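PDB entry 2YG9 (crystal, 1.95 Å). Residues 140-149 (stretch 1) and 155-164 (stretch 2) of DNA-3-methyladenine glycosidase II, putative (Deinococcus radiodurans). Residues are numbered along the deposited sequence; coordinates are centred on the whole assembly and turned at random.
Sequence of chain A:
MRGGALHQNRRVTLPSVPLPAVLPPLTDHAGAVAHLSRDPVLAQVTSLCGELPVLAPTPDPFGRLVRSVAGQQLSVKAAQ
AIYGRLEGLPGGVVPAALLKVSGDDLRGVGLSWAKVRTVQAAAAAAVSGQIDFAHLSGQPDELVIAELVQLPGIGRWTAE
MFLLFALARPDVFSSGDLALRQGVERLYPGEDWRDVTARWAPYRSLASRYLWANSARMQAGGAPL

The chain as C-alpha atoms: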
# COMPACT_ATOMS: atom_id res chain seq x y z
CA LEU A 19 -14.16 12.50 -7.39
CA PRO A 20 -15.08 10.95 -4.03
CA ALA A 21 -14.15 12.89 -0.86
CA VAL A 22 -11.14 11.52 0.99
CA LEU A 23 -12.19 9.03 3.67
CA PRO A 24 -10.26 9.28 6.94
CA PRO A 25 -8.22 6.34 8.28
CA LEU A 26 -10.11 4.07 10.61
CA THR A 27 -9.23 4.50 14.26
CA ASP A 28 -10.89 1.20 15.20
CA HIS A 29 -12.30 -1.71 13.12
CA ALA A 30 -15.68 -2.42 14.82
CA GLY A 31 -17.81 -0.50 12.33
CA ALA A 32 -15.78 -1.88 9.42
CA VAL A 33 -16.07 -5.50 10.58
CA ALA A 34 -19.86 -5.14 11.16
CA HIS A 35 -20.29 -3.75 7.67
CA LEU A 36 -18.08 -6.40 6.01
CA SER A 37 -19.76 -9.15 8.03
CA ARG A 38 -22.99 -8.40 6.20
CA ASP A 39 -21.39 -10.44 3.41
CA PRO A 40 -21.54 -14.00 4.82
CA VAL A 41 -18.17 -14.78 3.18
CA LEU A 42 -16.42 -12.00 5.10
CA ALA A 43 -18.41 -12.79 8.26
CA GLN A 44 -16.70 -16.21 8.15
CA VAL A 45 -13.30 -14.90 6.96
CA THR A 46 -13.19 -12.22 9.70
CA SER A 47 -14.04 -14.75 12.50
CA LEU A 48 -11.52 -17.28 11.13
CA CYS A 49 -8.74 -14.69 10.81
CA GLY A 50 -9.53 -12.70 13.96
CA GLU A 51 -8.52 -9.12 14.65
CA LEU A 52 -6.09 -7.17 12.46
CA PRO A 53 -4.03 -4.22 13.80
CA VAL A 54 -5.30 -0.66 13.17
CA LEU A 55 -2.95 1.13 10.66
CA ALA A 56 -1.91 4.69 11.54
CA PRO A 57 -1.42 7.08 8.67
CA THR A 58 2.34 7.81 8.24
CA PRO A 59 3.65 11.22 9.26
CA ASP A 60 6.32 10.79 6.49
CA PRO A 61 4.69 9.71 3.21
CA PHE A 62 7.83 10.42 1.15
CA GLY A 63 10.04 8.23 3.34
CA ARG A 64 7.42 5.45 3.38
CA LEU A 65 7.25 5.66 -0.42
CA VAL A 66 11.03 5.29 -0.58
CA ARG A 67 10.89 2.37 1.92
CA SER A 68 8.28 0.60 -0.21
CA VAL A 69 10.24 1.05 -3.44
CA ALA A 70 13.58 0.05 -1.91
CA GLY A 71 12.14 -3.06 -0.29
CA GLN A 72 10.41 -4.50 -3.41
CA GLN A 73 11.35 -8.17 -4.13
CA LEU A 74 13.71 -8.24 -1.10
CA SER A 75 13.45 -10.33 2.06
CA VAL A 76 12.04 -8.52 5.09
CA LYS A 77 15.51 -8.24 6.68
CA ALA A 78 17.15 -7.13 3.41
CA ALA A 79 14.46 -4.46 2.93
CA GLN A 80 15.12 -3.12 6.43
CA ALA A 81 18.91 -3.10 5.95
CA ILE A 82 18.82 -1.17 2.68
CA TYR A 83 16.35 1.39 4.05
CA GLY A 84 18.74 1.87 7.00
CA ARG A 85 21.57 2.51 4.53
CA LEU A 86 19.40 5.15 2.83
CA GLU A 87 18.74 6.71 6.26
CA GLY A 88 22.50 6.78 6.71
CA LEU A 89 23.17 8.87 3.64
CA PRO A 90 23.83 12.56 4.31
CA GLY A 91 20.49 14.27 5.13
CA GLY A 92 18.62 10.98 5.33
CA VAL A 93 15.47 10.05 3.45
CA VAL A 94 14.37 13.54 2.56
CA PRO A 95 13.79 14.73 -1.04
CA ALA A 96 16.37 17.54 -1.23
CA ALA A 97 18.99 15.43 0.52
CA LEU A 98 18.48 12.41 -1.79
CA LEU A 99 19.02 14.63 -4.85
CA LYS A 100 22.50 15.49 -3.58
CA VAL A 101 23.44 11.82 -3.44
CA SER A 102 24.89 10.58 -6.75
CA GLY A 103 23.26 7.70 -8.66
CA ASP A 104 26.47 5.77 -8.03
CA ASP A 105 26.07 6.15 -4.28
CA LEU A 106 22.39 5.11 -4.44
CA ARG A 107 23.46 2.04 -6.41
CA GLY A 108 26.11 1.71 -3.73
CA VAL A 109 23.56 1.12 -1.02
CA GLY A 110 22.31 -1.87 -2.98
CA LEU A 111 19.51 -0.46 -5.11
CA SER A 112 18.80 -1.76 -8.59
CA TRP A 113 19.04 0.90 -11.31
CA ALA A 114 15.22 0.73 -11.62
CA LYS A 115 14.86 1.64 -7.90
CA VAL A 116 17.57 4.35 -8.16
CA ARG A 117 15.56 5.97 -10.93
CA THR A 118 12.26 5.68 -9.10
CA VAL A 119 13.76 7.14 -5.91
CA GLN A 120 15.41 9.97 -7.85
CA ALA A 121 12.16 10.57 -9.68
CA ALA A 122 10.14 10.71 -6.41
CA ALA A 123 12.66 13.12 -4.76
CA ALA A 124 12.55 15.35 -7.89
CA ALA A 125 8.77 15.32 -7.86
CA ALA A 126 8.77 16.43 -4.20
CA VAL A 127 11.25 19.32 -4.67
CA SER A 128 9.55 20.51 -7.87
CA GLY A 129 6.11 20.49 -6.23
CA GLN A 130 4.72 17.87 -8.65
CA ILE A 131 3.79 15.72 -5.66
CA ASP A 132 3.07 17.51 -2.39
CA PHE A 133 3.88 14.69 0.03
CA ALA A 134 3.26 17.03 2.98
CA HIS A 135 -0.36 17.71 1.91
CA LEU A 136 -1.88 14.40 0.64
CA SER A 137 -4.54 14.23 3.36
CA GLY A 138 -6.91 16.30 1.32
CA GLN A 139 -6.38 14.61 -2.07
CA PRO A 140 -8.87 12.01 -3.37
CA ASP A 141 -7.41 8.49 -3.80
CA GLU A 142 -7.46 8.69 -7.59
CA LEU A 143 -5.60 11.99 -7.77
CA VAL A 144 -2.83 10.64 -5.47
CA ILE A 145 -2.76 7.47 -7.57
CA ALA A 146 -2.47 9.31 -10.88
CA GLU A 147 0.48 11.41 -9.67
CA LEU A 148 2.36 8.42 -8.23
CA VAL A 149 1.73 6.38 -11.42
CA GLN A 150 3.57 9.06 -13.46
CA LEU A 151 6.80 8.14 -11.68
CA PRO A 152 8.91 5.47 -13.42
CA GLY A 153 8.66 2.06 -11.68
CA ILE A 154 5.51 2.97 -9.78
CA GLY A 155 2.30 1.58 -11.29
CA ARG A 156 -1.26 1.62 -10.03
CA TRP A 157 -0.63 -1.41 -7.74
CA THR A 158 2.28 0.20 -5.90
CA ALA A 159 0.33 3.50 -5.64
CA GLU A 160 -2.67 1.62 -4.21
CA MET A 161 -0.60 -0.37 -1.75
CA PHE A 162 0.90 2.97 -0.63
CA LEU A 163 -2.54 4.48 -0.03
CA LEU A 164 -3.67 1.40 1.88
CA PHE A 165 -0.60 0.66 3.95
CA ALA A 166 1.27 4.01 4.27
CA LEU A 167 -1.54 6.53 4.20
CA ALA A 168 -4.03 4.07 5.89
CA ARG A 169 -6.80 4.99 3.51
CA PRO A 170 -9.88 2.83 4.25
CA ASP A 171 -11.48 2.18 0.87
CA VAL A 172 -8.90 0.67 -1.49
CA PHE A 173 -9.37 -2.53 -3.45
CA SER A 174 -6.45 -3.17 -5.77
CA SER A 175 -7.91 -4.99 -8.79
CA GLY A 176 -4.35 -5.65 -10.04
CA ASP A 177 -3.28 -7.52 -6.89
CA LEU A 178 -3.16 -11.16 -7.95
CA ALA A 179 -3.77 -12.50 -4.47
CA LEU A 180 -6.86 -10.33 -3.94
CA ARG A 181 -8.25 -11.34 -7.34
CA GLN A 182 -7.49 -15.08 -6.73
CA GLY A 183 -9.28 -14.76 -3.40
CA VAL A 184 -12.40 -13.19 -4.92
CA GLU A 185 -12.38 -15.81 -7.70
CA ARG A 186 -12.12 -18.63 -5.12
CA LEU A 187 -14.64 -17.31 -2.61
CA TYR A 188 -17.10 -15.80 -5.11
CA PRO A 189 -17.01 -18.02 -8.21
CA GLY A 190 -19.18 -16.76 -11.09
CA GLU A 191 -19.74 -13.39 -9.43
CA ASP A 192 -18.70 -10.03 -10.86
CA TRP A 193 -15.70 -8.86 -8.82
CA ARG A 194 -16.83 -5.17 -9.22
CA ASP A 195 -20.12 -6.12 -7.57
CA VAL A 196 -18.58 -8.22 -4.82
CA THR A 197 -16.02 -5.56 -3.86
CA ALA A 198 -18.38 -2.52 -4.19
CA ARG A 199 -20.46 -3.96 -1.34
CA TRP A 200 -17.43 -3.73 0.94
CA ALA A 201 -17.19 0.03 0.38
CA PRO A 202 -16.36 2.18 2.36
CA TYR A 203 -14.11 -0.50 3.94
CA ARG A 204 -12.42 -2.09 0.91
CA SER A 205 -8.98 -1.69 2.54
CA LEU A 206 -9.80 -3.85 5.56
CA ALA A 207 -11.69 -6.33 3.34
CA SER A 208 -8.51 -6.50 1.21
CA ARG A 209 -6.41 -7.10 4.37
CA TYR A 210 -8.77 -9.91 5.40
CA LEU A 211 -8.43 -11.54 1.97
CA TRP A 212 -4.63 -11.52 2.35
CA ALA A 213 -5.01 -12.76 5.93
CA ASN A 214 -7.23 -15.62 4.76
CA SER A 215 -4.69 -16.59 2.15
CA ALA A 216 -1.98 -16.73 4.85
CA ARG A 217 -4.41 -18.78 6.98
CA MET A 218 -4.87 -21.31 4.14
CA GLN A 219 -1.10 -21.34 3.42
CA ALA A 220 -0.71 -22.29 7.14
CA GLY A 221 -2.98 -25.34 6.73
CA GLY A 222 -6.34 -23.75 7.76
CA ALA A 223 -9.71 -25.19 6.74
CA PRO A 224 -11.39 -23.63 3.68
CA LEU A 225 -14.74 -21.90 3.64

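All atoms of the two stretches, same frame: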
# COMPACT_ATOMS: atom_id res chain seq x y z
N PRO A 140 -8.18 13.28 -3.10
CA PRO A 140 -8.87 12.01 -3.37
C PRO A 140 -7.90 10.93 -3.82
O PRO A 140 -6.92 11.23 -4.51
CB PRO A 140 -9.80 12.35 -4.54
CG PRO A 140 -10.04 13.76 -4.44
CD PRO A 140 -8.76 14.36 -3.91
N ASP A 141 -8.22 9.68 -3.47
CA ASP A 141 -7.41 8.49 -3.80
C ASP A 141 -6.89 8.54 -5.24
O ASP A 141 -5.70 8.39 -5.52
CB ASP A 141 -8.21 7.20 -3.67
CG ASP A 141 -8.56 6.84 -2.26
OD1 ASP A 141 -8.36 7.63 -1.33
OD2 ASP A 141 -9.06 5.70 -2.07
N GLU A 142 -7.81 8.74 -6.17
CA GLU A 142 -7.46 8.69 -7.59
C GLU A 142 -6.46 9.75 -8.06
O GLU A 142 -5.67 9.52 -8.98
CB GLU A 142 -8.74 8.72 -8.42
CG GLU A 142 -9.47 7.36 -8.36
CD GLU A 142 -8.67 6.24 -8.99
OE1 GLU A 142 -8.20 6.40 -10.13
OE2 GLU A 142 -8.53 5.18 -8.38
N LEU A 143 -6.54 10.92 -7.45
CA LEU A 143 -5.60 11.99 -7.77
C LEU A 143 -4.20 11.67 -7.22
O LEU A 143 -3.20 11.93 -7.90
CB LEU A 143 -6.06 13.34 -7.22
CG LEU A 143 -7.36 13.99 -7.72
CD1 LEU A 143 -7.45 15.41 -7.15
CD2 LEU A 143 -7.57 14.05 -9.26
N VAL A 144 -4.11 11.12 -6.00
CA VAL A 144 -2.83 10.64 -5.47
C VAL A 144 -2.27 9.53 -6.37
O VAL A 144 -1.09 9.53 -6.75
CB VAL A 144 -2.97 10.18 -4.00
CG1 VAL A 144 -1.60 9.65 -3.42
CG2 VAL A 144 -3.56 11.34 -3.13
N ILE A 145 -3.12 8.58 -6.69
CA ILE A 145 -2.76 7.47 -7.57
C ILE A 145 -2.18 7.98 -8.88
O ILE A 145 -1.08 7.57 -9.26
CB ILE A 145 -3.92 6.45 -7.79
CG1 ILE A 145 -4.20 5.73 -6.45
CG2 ILE A 145 -3.54 5.43 -8.91
CD1 ILE A 145 -5.57 5.01 -6.33
N ALA A 146 -2.88 8.87 -9.56
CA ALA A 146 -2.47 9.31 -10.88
C ALA A 146 -1.09 9.98 -10.82
O ALA A 146 -0.25 9.78 -11.71
CB ALA A 146 -3.50 10.28 -11.46
N GLU A 147 -0.82 10.75 -9.77
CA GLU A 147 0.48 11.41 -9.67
C GLU A 147 1.61 10.44 -9.38
O GLU A 147 2.72 10.62 -9.88
CB GLU A 147 0.46 12.54 -8.63
CG GLU A 147 -0.37 13.74 -9.03
CD GLU A 147 -0.11 14.24 -10.46
OE1 GLU A 147 1.05 14.65 -10.79
OE2 GLU A 147 -1.10 14.23 -11.26
N LEU A 148 1.36 9.46 -8.51
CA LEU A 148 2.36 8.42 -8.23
C LEU A 148 2.67 7.56 -9.46
O LEU A 148 3.85 7.27 -9.76
CB LEU A 148 1.91 7.54 -7.08
CG LEU A 148 1.92 8.21 -5.70
CD1 LEU A 148 1.23 7.28 -4.74
CD2 LEU A 148 3.33 8.54 -5.26
N VAL A 149 1.62 7.15 -10.17
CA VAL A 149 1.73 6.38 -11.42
C VAL A 149 2.65 7.03 -12.46
O VAL A 149 3.31 6.32 -13.20
CB VAL A 149 0.32 6.08 -12.04
CG1 VAL A 149 0.39 5.64 -13.54
CG2 VAL A 149 -0.35 4.99 -11.20
N GLY A 155 3.56 1.76 -10.59
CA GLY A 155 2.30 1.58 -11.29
C GLY A 155 1.14 1.80 -10.34
O GLY A 155 1.33 2.23 -9.18
N ARG A 156 -0.05 1.51 -10.84
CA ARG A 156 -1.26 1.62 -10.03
C ARG A 156 -1.18 0.74 -8.75
O ARG A 156 -1.60 1.16 -7.69
CB ARG A 156 -2.45 1.19 -10.87
CG ARG A 156 -3.75 1.15 -10.14
CD ARG A 156 -4.89 1.40 -11.09
NE ARG A 156 -5.95 1.91 -10.28
CZ ARG A 156 -6.47 3.12 -10.34
NH1 ARG A 156 -6.21 4.03 -11.29
NH2 ARG A 156 -7.37 3.36 -9.44
N TRP A 157 -0.67 -0.48 -8.89
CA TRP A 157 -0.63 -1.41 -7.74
C TRP A 157 0.21 -0.86 -6.58
O TRP A 157 -0.20 -0.84 -5.43
CB TRP A 157 -0.11 -2.78 -8.21
CG TRP A 157 -0.04 -3.76 -7.09
CD1 TRP A 157 -1.07 -4.51 -6.60
CD2 TRP A 157 1.09 -4.05 -6.28
NE1 TRP A 157 -0.65 -5.26 -5.55
CE2 TRP A 157 0.67 -5.01 -5.32
CE3 TRP A 157 2.43 -3.63 -6.28
CZ2 TRP A 157 1.55 -5.56 -4.37
CZ3 TRP A 157 3.30 -4.17 -5.32
CH2 TRP A 157 2.85 -5.11 -4.37
N THR A 158 1.42 -0.42 -6.89
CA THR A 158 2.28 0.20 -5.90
C THR A 158 1.63 1.45 -5.27
O THR A 158 1.69 1.66 -4.05
CB THR A 158 3.68 0.59 -6.54
OG1 THR A 158 4.31 -0.58 -7.02
CG2 THR A 158 4.56 1.30 -5.54
N ALA A 159 1.04 2.30 -6.11
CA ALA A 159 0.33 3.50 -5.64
C ALA A 159 -0.79 3.15 -4.67
O ALA A 159 -0.92 3.74 -3.60
CB ALA A 159 -0.20 4.32 -6.84
N GLU A 160 -1.54 2.11 -5.01
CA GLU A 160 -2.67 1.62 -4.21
C GLU A 160 -2.25 0.97 -2.91
O GLU A 160 -2.90 1.15 -1.89
CB GLU A 160 -3.48 0.63 -5.04
CG GLU A 160 -4.26 1.27 -6.16
CD GLU A 160 -5.06 0.28 -7.04
OE1 GLU A 160 -4.58 -0.87 -7.26
OE2 GLU A 160 -6.16 0.67 -7.54
N MET A 161 -1.15 0.22 -2.95
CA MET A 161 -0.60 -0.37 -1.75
C MET A 161 -0.11 0.75 -0.80
O MET A 161 -0.17 0.63 0.43
CB MET A 161 0.59 -1.27 -2.11
CG MET A 161 0.25 -2.62 -2.76
SD MET A 161 -1.02 -3.54 -1.90
CE MET A 161 -2.48 -3.11 -2.81
N PHE A 162 0.44 1.79 -1.38
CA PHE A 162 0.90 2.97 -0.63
C PHE A 162 -0.25 3.72 0.09
O PHE A 162 -0.19 4.07 1.28
CB PHE A 162 1.69 3.88 -1.57
CG PHE A 162 2.18 5.17 -0.94
CD1 PHE A 162 3.24 5.16 -0.07
CD2 PHE A 162 1.54 6.35 -1.20
CE1 PHE A 162 3.67 6.35 0.54
CE2 PHE A 162 1.98 7.54 -0.62
CZ PHE A 162 3.05 7.54 0.21
N LEU A 163 -1.32 3.95 -0.63
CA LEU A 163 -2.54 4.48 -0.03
C LEU A 163 -3.04 3.62 1.11
O LEU A 163 -3.36 4.16 2.21
CB LEU A 163 -3.65 4.60 -1.10
CG LEU A 163 -3.79 5.93 -1.86
CD1 LEU A 163 -2.52 6.34 -2.52
CD2 LEU A 163 -4.91 5.76 -2.88
N LEU A 164 -3.11 2.30 0.89
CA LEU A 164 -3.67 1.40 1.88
C LEU A 164 -2.77 1.25 3.10
O LEU A 164 -3.21 1.46 4.24
CB LEU A 164 -3.99 0.05 1.24
CG LEU A 164 -4.86 -0.99 1.98
CD1 LEU A 164 -5.31 -2.01 0.90
CD2 LEU A 164 -4.14 -1.72 3.15

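Helices 141-149 and 156-164 run at 133° to one another, their axes approaching to 8.7 Å, and the two stretches bury 507 Å², both sides summed. Leu 163, Ile 145 and Arg 156 lose the most surface to this contact, 80, 75 and 75 Å² respectively.

Ile 145 points toward the second helix and sits as a knob among Arg 156, Ala 159, Glu 160 and Leu 163. Ile 145 CD1 lies 3.6 Å from Leu 163 CD2 and 4.0 Å from Glu 160 CG, and Ile 145 CG2 lies 4.1 Å from Ala 159 CB. The small alanine accompanies a close backbone approach here: the CA atoms of Ile 145 and Ala 159 are 5.4 Å apart.

Leu 163, with an off-rotamer chi1 of -92°, extends the apolar packing toward the start of the first helix. Leu 163 CD1 meets Val 144 CG1 at 3.6 Å, and Leu 163 CD2 meets Asp 141 CB at 3.7 Å.

Arg 156 leaves its backbone sideways, but its end reaches Glu 142. The salt bridge has NH2 of Arg 156 donating to OE2 of Glu 142 at 2.4 Å, a very short distance; Arg 156 NH1 to Glu 142 OE1, at 3.3 Å and 147°, is weak. Within its own helix, Arg 156 NE bridges to Glu 160 OE2 at 3.0 Å. Ile 145 CG2 covers one guanidinium face, 3.8 Å from Arg 156 NH1.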